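Putative fimbrium tip subunit Fim1C (Bacteroides ovatus, PDB 4EPS) probably forms part of the tip of a fimbrium, a filamentous cell-surface appendage that mediates adhesion and biofilm formation. Local coordinates at residues Lys215-Gln229 with Leu241-Arg254. Numbering follows the deposited sequence.
Sequences KDEYRLLRKPSSENQ and LDTAEKMKEGKYKR
E217 takes R254 across the contact: in one of two modelled conformers of R254, its NH2 reaches E217 OE1 at 3.0 Å on the syn side, nearly in the guanidinium plane, the bond almost straight at 164°. The other oxygen, OE2, takes K215 NZ and R219 NH1; one carboxylate thereby holds three cations in a salt-bridge network. A glutamine here would probably leave K215, R219 and R254 gathered without the negative charge that balances them. R222 lays CB against SE of M247, a selenomethionine, 3.7 Å away, while its NE holds a water that also bonds S226 OG and T243 OG1. Strands 217-222 and 251-254 both pair with strand 148-174 in this fimbrillin-like domain of the Mfa-like family, and the first runs into a type II turn, K223-S226. There P224 CG rests on CB of E249, whose carboxylate forms a salt bridge with R158, and S225 N donates to M247 O at 2.8 Å, just past a second type II turn, T243-K246. E227 CB lies over A244 CB, and waters bridge the carboxylates of E227 and E245. T243 OG1, set between its backbone N and carbonyl carbon (chi1 75°), gives a 2.7 Å bond to a lone pair of N228 O. Q229 NE2 bonds D242 OD1 at 2.8 Å, tilted from the amide plane.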
# COMPACT_ATOMS: atom_id res chain seq x y z
N LYS A 215 -3.28 -25.59 -9.23
CA LYS A 215 -3.65 -25.43 -7.81
C LYS A 215 -2.43 -25.20 -6.91
O LYS A 215 -2.61 -24.86 -5.74
CB LYS A 215 -4.40 -26.68 -7.30
CG LYS A 215 -5.78 -26.88 -7.92
CD LYS A 215 -6.49 -28.11 -7.35
CE LYS A 215 -7.19 -27.84 -6.04
NZ LYS A 215 -7.44 -29.09 -5.27
N ASP A 216 -1.19 -25.41 -7.43
CA ASP A 216 0.09 -25.31 -6.70
C ASP A 216 0.07 -26.29 -5.49
O ASP A 216 0.23 -25.89 -4.33
CB ASP A 216 0.42 -23.87 -6.23
CG ASP A 216 1.75 -23.78 -5.50
OD1 ASP A 216 2.68 -24.56 -5.84
OD2 ASP A 216 1.85 -22.99 -4.53
N GLU A 217 -0.10 -27.58 -5.79
CA GLU A 217 -0.13 -28.57 -4.71
C GLU A 217 0.40 -29.88 -5.27
O GLU A 217 0.38 -30.08 -6.50
CB GLU A 217 -1.55 -28.70 -4.08
CG GLU A 217 -2.58 -29.35 -4.97
CD GLU A 217 -4.01 -29.40 -4.45
OE1 GLU A 217 -4.33 -28.70 -3.47
OE2 GLU A 217 -4.81 -30.15 -5.06
N TYR A 218 0.89 -30.75 -4.38
CA TYR A 218 1.44 -32.05 -4.75
C TYR A 218 0.48 -33.13 -4.35
O TYR A 218 -0.09 -33.04 -3.25
CB TYR A 218 2.80 -32.30 -4.08
CG TYR A 218 3.87 -31.31 -4.49
CD1 TYR A 218 3.94 -30.05 -3.90
CD2 TYR A 218 4.78 -31.62 -5.51
CE1 TYR A 218 4.94 -29.14 -4.26
CE2 TYR A 218 5.77 -30.70 -5.88
CZ TYR A 218 5.84 -29.47 -5.25
OH TYR A 218 6.79 -28.55 -5.62
N ARG A 219 0.31 -34.14 -5.20
CA ARG A 219 -0.61 -35.27 -4.96
C ARG A 219 0.12 -36.57 -5.12
O ARG A 219 0.95 -36.72 -6.01
CB ARG A 219 -1.84 -35.20 -5.90
CG ARG A 219 -2.65 -33.92 -5.65
CD ARG A 219 -4.09 -33.99 -6.12
NE ARG A 219 -4.23 -33.86 -7.57
CZ ARG A 219 -4.42 -32.72 -8.22
NH1 ARG A 219 -4.47 -31.56 -7.56
NH2 ARG A 219 -4.54 -32.72 -9.54
N LEU A 220 -0.15 -37.52 -4.22
CA LEU A 220 0.51 -38.81 -4.27
C LEU A 220 -0.46 -39.90 -3.86
O LEU A 220 -0.95 -39.86 -2.73
CB LEU A 220 1.73 -38.81 -3.32
CG LEU A 220 2.55 -40.09 -3.27
CD1 LEU A 220 3.43 -40.22 -4.53
CD2 LEU A 220 3.45 -40.08 -2.06
N LEU A 221 -0.72 -40.86 -4.74
CA LEU A 221 -1.54 -42.01 -4.39
C LEU A 221 -0.78 -42.92 -3.42
O LEU A 221 0.43 -43.13 -3.61
CB LEU A 221 -1.95 -42.82 -5.63
CG LEU A 221 -2.83 -42.08 -6.64
CD1 LEU A 221 -2.73 -42.75 -8.00
CD2 LEU A 221 -4.28 -41.99 -6.15
N ARG A 222 -1.48 -43.43 -2.38
CA ARG A 222 -0.92 -44.32 -1.35
C ARG A 222 -1.87 -45.48 -1.11
O ARG A 222 -3.07 -45.36 -1.33
CB ARG A 222 -0.68 -43.56 -0.02
CG ARG A 222 0.30 -42.34 -0.11
CD ARG A 222 1.74 -42.75 -0.35
NE ARG A 222 2.29 -43.57 0.74
CZ ARG A 222 3.30 -44.42 0.61
NH1 ARG A 222 3.88 -44.60 -0.57
NH2 ARG A 222 3.73 -45.11 1.67
N LYS A 223 -1.33 -46.62 -0.68
CA LYS A 223 -2.19 -47.76 -0.37
C LYS A 223 -3.03 -47.45 0.86
O LYS A 223 -2.52 -46.85 1.81
CB LYS A 223 -1.37 -49.02 -0.15
CG LYS A 223 -0.92 -49.68 -1.45
CD LYS A 223 -0.02 -50.86 -1.15
CE LYS A 223 0.38 -51.59 -2.41
NZ LYS A 223 1.39 -52.65 -2.14
N PRO A 224 -4.33 -47.80 0.87
CA PRO A 224 -5.13 -47.56 2.09
C PRO A 224 -4.52 -48.26 3.30
O PRO A 224 -3.90 -49.33 3.16
CB PRO A 224 -6.50 -48.17 1.73
CG PRO A 224 -6.53 -48.11 0.23
CD PRO A 224 -5.14 -48.46 -0.18
N SER A 225 -4.62 -47.62 4.48
CA SER A 225 -4.08 -48.13 5.76
C SER A 225 -2.54 -48.12 5.83
O SER A 225 -1.99 -48.59 6.82
CB SER A 225 -4.60 -49.54 6.08
OG SER A 225 -6.01 -49.50 6.23
N SER A 226 -1.83 -47.50 4.84
CA SER A 226 -0.36 -47.39 4.92
C SER A 226 -0.05 -46.36 6.01
O SER A 226 -0.93 -45.56 6.36
CB SER A 226 0.26 -47.01 3.58
OG SER A 226 -0.38 -45.86 3.05
N GLU A 227 1.14 -46.42 6.61
CA GLU A 227 1.42 -45.59 7.78
C GLU A 227 2.74 -44.81 7.76
O GLU A 227 3.14 -44.27 8.80
CB GLU A 227 1.44 -46.50 9.03
CG GLU A 227 0.06 -47.03 9.44
CD GLU A 227 0.07 -47.94 10.66
OE1 GLU A 227 1.16 -48.44 11.03
OE2 GLU A 227 -1.02 -48.16 11.23
N ASN A 228 3.38 -44.71 6.60
CA ASN A 228 4.68 -44.07 6.49
C ASN A 228 4.66 -42.58 6.78
O ASN A 228 3.70 -41.89 6.49
CB ASN A 228 5.23 -44.26 5.06
CG ASN A 228 5.20 -45.70 4.63
OD1 ASN A 228 4.14 -46.24 4.34
ND2 ASN A 228 6.33 -46.38 4.67
N GLN A 229 5.78 -42.09 7.31
CA GLN A 229 6.00 -40.67 7.40
C GLN A 229 6.54 -40.26 6.05
O GLN A 229 7.30 -41.02 5.44
CB GLN A 229 7.01 -40.33 8.51
CG GLN A 229 6.47 -40.53 9.92
CD GLN A 229 7.45 -40.05 10.96
OE1 GLN A 229 8.67 -40.04 10.75
NE2 GLN A 229 6.94 -39.65 12.11
N LEU A 241 5.07 -35.34 7.35
CA LEU A 241 3.68 -35.63 7.06
C LEU A 241 3.40 -37.03 7.56
O LEU A 241 3.88 -38.00 6.97
CB LEU A 241 3.39 -35.47 5.57
CG LEU A 241 4.01 -34.19 4.96
CD1 LEU A 241 3.97 -34.22 3.46
CD2 LEU A 241 3.41 -32.93 5.57
N ASP A 242 2.72 -37.11 8.70
CA ASP A 242 2.35 -38.37 9.32
C ASP A 242 1.09 -38.88 8.62
O ASP A 242 0.02 -38.32 8.83
CB ASP A 242 2.13 -38.18 10.83
CG ASP A 242 3.44 -37.86 11.55
OD1 ASP A 242 4.26 -38.78 11.75
OD2 ASP A 242 3.67 -36.67 11.86
N THR A 243 1.23 -39.90 7.75
CA THR A 243 0.06 -40.43 7.03
C THR A 243 -0.69 -41.50 7.87
O THR A 243 -1.81 -41.87 7.53
CB THR A 243 0.43 -41.01 5.65
OG1 THR A 243 1.08 -42.28 5.80
CG2 THR A 243 1.29 -40.04 4.81
N ALA A 244 -0.05 -42.02 8.92
CA ALA A 244 -0.68 -43.07 9.75
C ALA A 244 -2.09 -42.67 10.18
O ALA A 244 -2.30 -41.54 10.61
CB ALA A 244 0.17 -43.35 10.98
N GLU A 245 -3.05 -43.58 10.01
CA GLU A 245 -4.49 -43.47 10.36
C GLU A 245 -5.27 -42.51 9.46
O GLU A 245 -6.47 -42.32 9.68
CB GLU A 245 -4.71 -43.06 11.84
CG GLU A 245 -3.78 -43.75 12.84
CD GLU A 245 -3.79 -45.26 12.83
OE1 GLU A 245 -4.71 -45.85 12.22
OE2 GLU A 245 -2.92 -45.87 13.51
N LYS A 246 -4.61 -41.92 8.45
CA LYS A 246 -5.31 -40.94 7.62
C LYS A 246 -5.49 -41.43 6.18
O LYS A 246 -5.97 -40.67 5.34
CB LYS A 246 -4.53 -39.60 7.65
CG LYS A 246 -4.36 -39.04 9.06
CD LYS A 246 -3.27 -38.00 9.14
CE LYS A 246 -2.75 -37.83 10.55
NZ LYS A 246 -1.63 -36.86 10.58
N MSE A 247 -5.09 -42.68 5.90
CA MSE A 247 -5.11 -43.24 4.54
C MSE A 247 -6.33 -44.14 4.31
O MSE A 247 -6.24 -45.36 4.36
CB MSE A 247 -3.79 -44.00 4.27
CG MSE A 247 -2.55 -43.12 4.44
SE MSE A 247 -2.33 -41.94 2.88
CE MSE A 247 -3.19 -40.30 3.53
N LYS A 248 -7.49 -43.50 4.08
CA LYS A 248 -8.75 -44.23 3.84
C LYS A 248 -8.98 -44.39 2.35
O LYS A 248 -8.71 -43.47 1.58
CB LYS A 248 -9.93 -43.47 4.46
CG LYS A 248 -9.99 -43.54 5.99
CD LYS A 248 -11.34 -43.03 6.48
CE LYS A 248 -11.63 -43.43 7.91
NZ LYS A 248 -13.07 -43.26 8.25
N GLU A 249 -9.48 -45.56 1.95
CA GLU A 249 -9.78 -45.87 0.55
C GLU A 249 -10.75 -44.85 -0.04
O GLU A 249 -11.78 -44.55 0.57
CB GLU A 249 -10.35 -47.29 0.47
CG GLU A 249 -10.78 -47.75 -0.90
CD GLU A 249 -11.55 -49.07 -0.88
OE1 GLU A 249 -11.42 -49.83 0.10
OE2 GLU A 249 -12.27 -49.34 -1.87
N GLY A 250 -10.40 -44.30 -1.21
CA GLY A 250 -11.24 -43.32 -1.89
C GLY A 250 -11.31 -41.97 -1.21
O GLY A 250 -12.21 -41.17 -1.50
N LYS A 251 -10.36 -41.69 -0.31
CA LYS A 251 -10.36 -40.42 0.40
C LYS A 251 -8.98 -39.80 0.38
O LYS A 251 -7.99 -40.50 0.15
CB LYS A 251 -10.85 -40.60 1.86
CG LYS A 251 -12.28 -41.15 1.93
CD LYS A 251 -12.91 -40.93 3.28
CE LYS A 251 -14.35 -41.38 3.28
NZ LYS A 251 -15.03 -40.98 4.55
N TYR A 252 -8.91 -38.49 0.59
CA TYR A 252 -7.63 -37.80 0.64
C TYR A 252 -7.41 -37.10 1.98
O TYR A 252 -8.36 -36.69 2.66
CB TYR A 252 -7.49 -36.76 -0.52
CG TYR A 252 -8.33 -35.51 -0.37
CD1 TYR A 252 -7.87 -34.42 0.37
CD2 TYR A 252 -9.54 -35.37 -1.05
CE1 TYR A 252 -8.62 -33.25 0.49
CE2 TYR A 252 -10.28 -34.19 -0.98
CZ TYR A 252 -9.82 -33.14 -0.20
OH TYR A 252 -10.56 -31.99 -0.13
N LYS A 253 -6.15 -36.91 2.30
CA LYS A 253 -5.72 -36.15 3.46
C LYS A 253 -4.87 -35.01 2.92
O LYS A 253 -3.86 -35.28 2.24
CB LYS A 253 -4.94 -37.05 4.44
CG LYS A 253 -4.17 -36.28 5.54
CD LYS A 253 -5.02 -35.41 6.45
CE LYS A 253 -4.11 -34.53 7.28
NZ LYS A 253 -4.87 -33.52 8.08
N ARG A 254 -5.27 -33.77 3.20
CA ARG A 254 -4.51 -32.61 2.76
C ARG A 254 -3.66 -32.07 3.90
O ARG A 254 -4.18 -31.75 4.97
CB ARG A 254 -5.42 -31.50 2.19
CG ARG A 254 -4.63 -30.27 1.71
CD ARG A 254 -5.53 -29.18 1.16
NE ARG A 254 -5.70 -29.27 -0.30
CZ ARG A 254 -6.84 -29.56 -0.92
NH1 ARG A 254 -7.95 -29.79 -0.21
NH2 ARG A 254 -6.90 -29.62 -2.24
O HOH W 1 1.38 -43.77 3.48
O HOH W 2 -7.99 -47.72 5.89
O HOH W 3 -3.14 -45.56 8.05
O HOH W 4 2.80 -41.57 9.71
O HOH W 5 -2.45 -48.54 13.92
O HOH W 6 -3.39 -47.61 10.22